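PDB 2E9Q: 11S globulin subunit beta from Cucurbita maxima, which serves as a seed storage protein, a nutrient reservoir of the 11S globulin family made as a precursor and assembling into hexamers once mature. Local coordinates for the interface of chains A and B. Coordinates in Å, arbitrary orientation; residue numbers count along the deposited sequence, not the author numbering. Chains: chain A/B, 11S globulin subunit beta.

Contact 1: the interface of chains A and B. Residues chain A 334, 388, 452-453; chain B 216-217, 220.
A:Arg388, extended in its backbone on strand 384-390, and A:Met334, likewise extended on strand 334-336, face three residues of the B-chain helix 215-222, with A:Gly452 and A:Arg453 closing in from the C-terminal stretch of chain A. The patch shows how an 11S globulin, a two-cupin seed storage protein, lets a short helix of one subunit meet the C-terminal cupin of its neighbour. A:Arg388 is central to the charged part: CG lies opposite the backbone N (chi1 -173°) and the chain then runs out straight, bringing the guanidinium between B:Glu216 and B:Glu220, one turn apart on the helix. B:Glu220 stands over one face of that group, the two planes 82° apart. OE1 of B:Glu220 lies 2.8 Å from NH1 of A:Arg388 in a salt bridge, but the N-H bonds point elsewhere, so the pairing is probably one of charge and not of a directed hydrogen bond. B:Glu216 comes to the edge instead, its OE2 forming a salt bridge 3.2 Å from NH1 of A:Arg388. That oxygen also meets the guanidinium of A:Arg453 in its plane, a longer salt bridge of 3.9 Å to NE. The other carboxylate oxygen of B:Glu220, OE2, is pressed to 3.0 Å from SD of A:Met334, a doubtful closeness with no donor on either side, while CG of B:Glu220 packs 3.5 Å from CA of A:Arg453. Beneath the charges, CD of A:Arg388 rests 3.7 Å from CE1 of B:Phe217. A methionine in place of A:Arg388 would probably leave the carboxylate of B:Glu220 without the guanidinium it stands over and B:Glu216 to the more distant A:Arg453.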
loop_
_atom_site.group_PDB
_atom_site.type_symbol
_atom_site.label_atom_id
_atom_site.label_comp_id
_atom_site.label_asym_id
_atom_site.label_seq_id
_atom_site.Cartn_x
_atom_site.Cartn_y
_atom_site.Cartn_z
ATOM N N MET A 334 30.907 19.578 -5.611
ATOM C CA MET A 334 30.289 18.816 -4.527
ATOM C C MET A 334 28.786 19.069 -4.422
ATOM O O MET A 334 28.334 20.206 -4.565
ATOM C CB MET A 334 30.975 19.205 -3.217
ATOM C CG MET A 334 30.688 18.321 -2.033
ATOM S SD MET A 334 31.678 18.862 -0.631
ATOM C CE MET A 334 30.417 19.633 0.404
ATOM N N ARG A 388 31.197 14.283 -3.833
ATOM C CA ARG A 388 32.258 15.168 -4.289
ATOM C C ARG A 388 32.917 14.578 -5.520
ATOM O O ARG A 388 33.563 13.530 -5.454
ATOM C CB ARG A 388 33.286 15.385 -3.184
ATOM C CG ARG A 388 34.334 16.432 -3.514
ATOM C CD ARG A 388 34.995 16.932 -2.245
ATOM N NE ARG A 388 36.000 17.949 -2.518
ATOM C CZ ARG A 388 36.673 18.602 -1.576
ATOM N NH1 ARG A 388 36.447 18.345 -0.291
ATOM N NH2 ARG A 388 37.581 19.505 -1.923
ATOM N N GLY A 452 35.133 24.638 -4.080
ATOM C CA GLY A 452 35.540 25.564 -3.043
ATOM C C GLY A 452 35.735 24.805 -1.746
ATOM O O GLY A 452 35.029 25.036 -0.761
ATOM N N ARG A 453 36.699 23.893 -1.752
ATOM C CA ARG A 453 37.007 23.070 -0.586
ATOM C C ARG A 453 37.372 23.898 0.645
ATOM O O ARG A 453 37.177 25.132 0.607
ATOM C CB ARG A 453 38.154 22.122 -0.920
ATOM C CG ARG A 453 39.495 22.811 -1.131
ATOM C CD ARG A 453 40.329 22.014 -2.110
ATOM N NE ARG A 453 40.267 20.585 -1.823
ATOM C CZ ARG A 453 40.701 19.642 -2.650
ATOM N NH1 ARG A 453 40.608 18.360 -2.311
ATOM N NH2 ARG A 453 41.223 19.984 -3.822
ATOM N N GLU B 216 36.552 17.530 6.508
ATOM C CA GLU B 216 36.688 18.296 5.269
ATOM C C GLU B 216 35.334 18.594 4.637
ATOM O O GLU B 216 34.945 19.755 4.495
ATOM C CB GLU B 216 37.568 17.527 4.271
ATOM C CG GLU B 216 37.377 17.908 2.798
ATOM C CD GLU B 216 38.080 19.201 2.393
ATOM O OE1 GLU B 216 37.719 20.282 2.913
ATOM O OE2 GLU B 216 38.999 19.133 1.545
ATOM N N PHE B 217 34.618 17.539 4.264
ATOM C CA PHE B 217 33.318 17.697 3.637
ATOM C C PHE B 217 32.475 18.753 4.318
ATOM O O PHE B 217 31.925 19.628 3.660
ATOM C CB PHE B 217 32.575 16.366 3.634
ATOM C CG PHE B 217 33.005 15.435 2.540
ATOM C CD1 PHE B 217 34.169 15.678 1.815
ATOM C CD2 PHE B 217 32.244 14.312 2.230
ATOM C CE1 PHE B 217 34.567 14.821 0.800
ATOM C CE2 PHE B 217 32.635 13.448 1.214
ATOM C CZ PHE B 217 33.799 13.705 0.497
ATOM N N GLU B 220 33.816 22.366 3.713
ATOM C CA GLU B 220 33.450 22.858 2.399
ATOM C C GLU B 220 31.940 23.096 2.337
ATOM O O GLU B 220 31.483 24.176 1.965
ATOM C CB GLU B 220 33.849 21.844 1.339
ATOM C CG GLU B 220 33.628 22.332 -0.069
ATOM C CD GLU B 220 33.937 21.273 -1.093
ATOM O OE1 GLU B 220 35.004 20.633 -0.983
ATOM O OE2 GLU B 220 33.115 21.086 -2.012
#

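Contact 2: the interface of chains A and B. Residues chain A 334, 355, 357, 386, 388; chain B 213, 217-218.
B:Phe217 pushes its ring among A:Ile386, A:Gln357 and A:Arg355, and this aromatic wedge is the tight part of the contact, with 91 Å² of the phenylalanine hidden by chain A. The gamma-methyl CG2 of A:Ile386 lies 3.4 Å from CD2 of B:Phe217. At the far end of the ring CZ of B:Phe217 meets the aliphatic CD of A:Arg355, also at 3.4 Å; the extended arginine chain brings this methylene to the ring and carries the guanidinium past it. A:Gln357 fills in beside them, its CG 3.6 Å from CE2 of B:Phe217, with its amide plane turned 70° from the ring.

A:Ile386 serves both aromatic residues by dividing its branches. With CG1 opposite the carbonyl carbon (chi1 -66°), CG2 is left for B:Phe217 while CD1 reaches over the face of B:Phe213, 3.6 Å from the ring centroid, in a CH-pi contact. The backbone O of A:Gln357 approaches this second ring at its edge, 3.3 Å from CE1 of B:Phe213, and CB of the same glutamine touches the rim. Contact is looser toward B:Leu218, whose CD2 stays 4.0 Å from CD1 of A:Ile386 and which loses little surface to the partner.

In the fold, the A-chain side is built on neighbouring strands 353-359 and 384-390 of the C-terminal cupin, against which B:Phe213, just ahead of helix 215-222, and B:Phe217 within it are laid.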
loop_
_atom_site.group_PDB
_atom_site.type_symbol
_atom_site.label_atom_id
_atom_site.label_comp_id
_atom_site.label_asym_id
_atom_site.label_seq_id
_atom_site.Cartn_x
_atom_site.Cartn_y
_atom_site.Cartn_z
ATOM N N MET A 334 30.907 19.578 -5.611
ATOM C CA MET A 334 30.289 18.816 -4.527
ATOM C C MET A 334 28.786 19.069 -4.422
ATOM O O MET A 334 28.334 20.206 -4.565
ATOM C CB MET A 334 30.975 19.205 -3.217
ATOM C CG MET A 334 30.688 18.321 -2.033
ATOM S SD MET A 334 31.678 18.862 -0.631
ATOM C CE MET A 334 30.417 19.633 0.404
ATOM N N ARG A 355 33.756 10.860 -4.572
ATOM C CA ARG A 355 33.855 10.327 -3.232
ATOM C C ARG A 355 32.481 10.599 -2.663
ATOM O O ARG A 355 31.964 11.711 -2.784
ATOM C CB ARG A 355 34.905 11.048 -2.380
ATOM C CG ARG A 355 35.051 10.385 -1.004
ATOM C CD ARG A 355 35.933 11.151 -0.025
ATOM N NE ARG A 355 36.057 10.423 1.238
ATOM C CZ ARG A 355 36.623 10.908 2.341
ATOM N NH1 ARG A 355 37.128 12.135 2.355
ATOM N NH2 ARG A 355 36.685 10.160 3.434
ATOM N N GLN A 357 29.827 9.958 0.817
ATOM C CA GLN A 357 29.650 9.578 2.206
ATOM C C GLN A 357 28.167 9.601 2.537
ATOM O O GLN A 357 27.441 10.524 2.145
ATOM C CB GLN A 357 30.397 10.522 3.149
ATOM C CG GLN A 357 31.918 10.465 3.034
ATOM C CD GLN A 357 32.622 10.974 4.283
ATOM O OE1 GLN A 357 32.248 11.998 4.849
ATOM N NE2 GLN A 357 33.651 10.255 4.714
ATOM N N ILE A 386 26.575 13.136 1.007
ATOM C CA ILE A 386 27.451 14.154 0.463
ATOM C C ILE A 386 28.202 13.532 -0.696
ATOM O O ILE A 386 28.673 12.396 -0.609
ATOM C CB ILE A 386 28.457 14.670 1.515
ATOM C CG1 ILE A 386 27.706 15.411 2.624
ATOM C CG2 ILE A 386 29.473 15.597 0.848
ATOM C CD1 ILE A 386 28.596 16.019 3.700
ATOM N N ARG A 388 31.197 14.283 -3.833
ATOM C CA ARG A 388 32.258 15.168 -4.289
ATOM C C ARG A 388 32.917 14.578 -5.520
ATOM O O ARG A 388 33.563 13.530 -5.454
ATOM C CB ARG A 388 33.286 15.385 -3.184
ATOM C CG ARG A 388 34.334 16.432 -3.514
ATOM C CD ARG A 388 34.995 16.932 -2.245
ATOM N NE ARG A 388 36.000 17.949 -2.518
ATOM C CZ ARG A 388 36.673 18.602 -1.576
ATOM N NH1 ARG A 388 36.447 18.345 -0.291
ATOM N NH2 ARG A 388 37.581 19.505 -1.923
ATOM N N PHE B 213 30.147 12.355 9.092
ATOM C CA PHE B 213 30.880 12.864 7.922
ATOM C C PHE B 213 32.303 13.328 8.251
ATOM O O PHE B 213 32.586 13.767 9.366
ATOM C CB PHE B 213 30.131 14.045 7.280
ATOM C CG PHE B 213 28.892 13.651 6.522
ATOM C CD1 PHE B 213 28.981 12.962 5.317
ATOM C CD2 PHE B 213 27.628 13.965 7.019
ATOM C CE1 PHE B 213 27.839 12.591 4.621
ATOM C CE2 PHE B 213 26.476 13.595 6.322
ATOM C CZ PHE B 213 26.585 12.909 5.126
ATOM N N PHE B 217 34.618 17.539 4.264
ATOM C CA PHE B 217 33.318 17.697 3.637
ATOM C C PHE B 217 32.475 18.753 4.318
ATOM O O PHE B 217 31.925 19.628 3.660
ATOM C CB PHE B 217 32.575 16.366 3.634
ATOM C CG PHE B 217 33.005 15.435 2.540
ATOM C CD1 PHE B 217 34.169 15.678 1.815
ATOM C CD2 PHE B 217 32.244 14.312 2.230
ATOM C CE1 PHE B 217 34.567 14.821 0.800
ATOM C CE2 PHE B 217 32.635 13.448 1.214
ATOM C CZ PHE B 217 33.799 13.705 0.497
ATOM N N LEU B 218 32.376 18.684 5.637
ATOM C CA LEU B 218 31.568 19.655 6.352
ATOM C C LEU B 218 32.146 21.068 6.318
ATOM O O LEU B 218 31.405 22.047 6.426
ATOM C CB LEU B 218 31.344 19.195 7.795
ATOM C CG LEU B 218 30.580 17.868 7.904
ATOM C CD1 LEU B 218 30.304 17.553 9.361
ATOM C CD2 LEU B 218 29.276 17.955 7.125
#

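Contact 1 and contact 2 are adjoining parts of one subunit interface, the centres of their C-alpha atoms about 6 Å apart. A:Met334, A:Arg388 and B:Phe217 belong to both, and strand 384-390 and helix 215-222 run through the pair. Contact 1 supplies the charged rim near the C-terminal end of the modelled chain, contact 2 the apolar seat farther along the sheet, so the helix is probably held by apolar burial and charge pairing together. The interface is not an exact two-fold; in the deposited trimer it fits head-to-tail association, a likely building block of the mature hexamer.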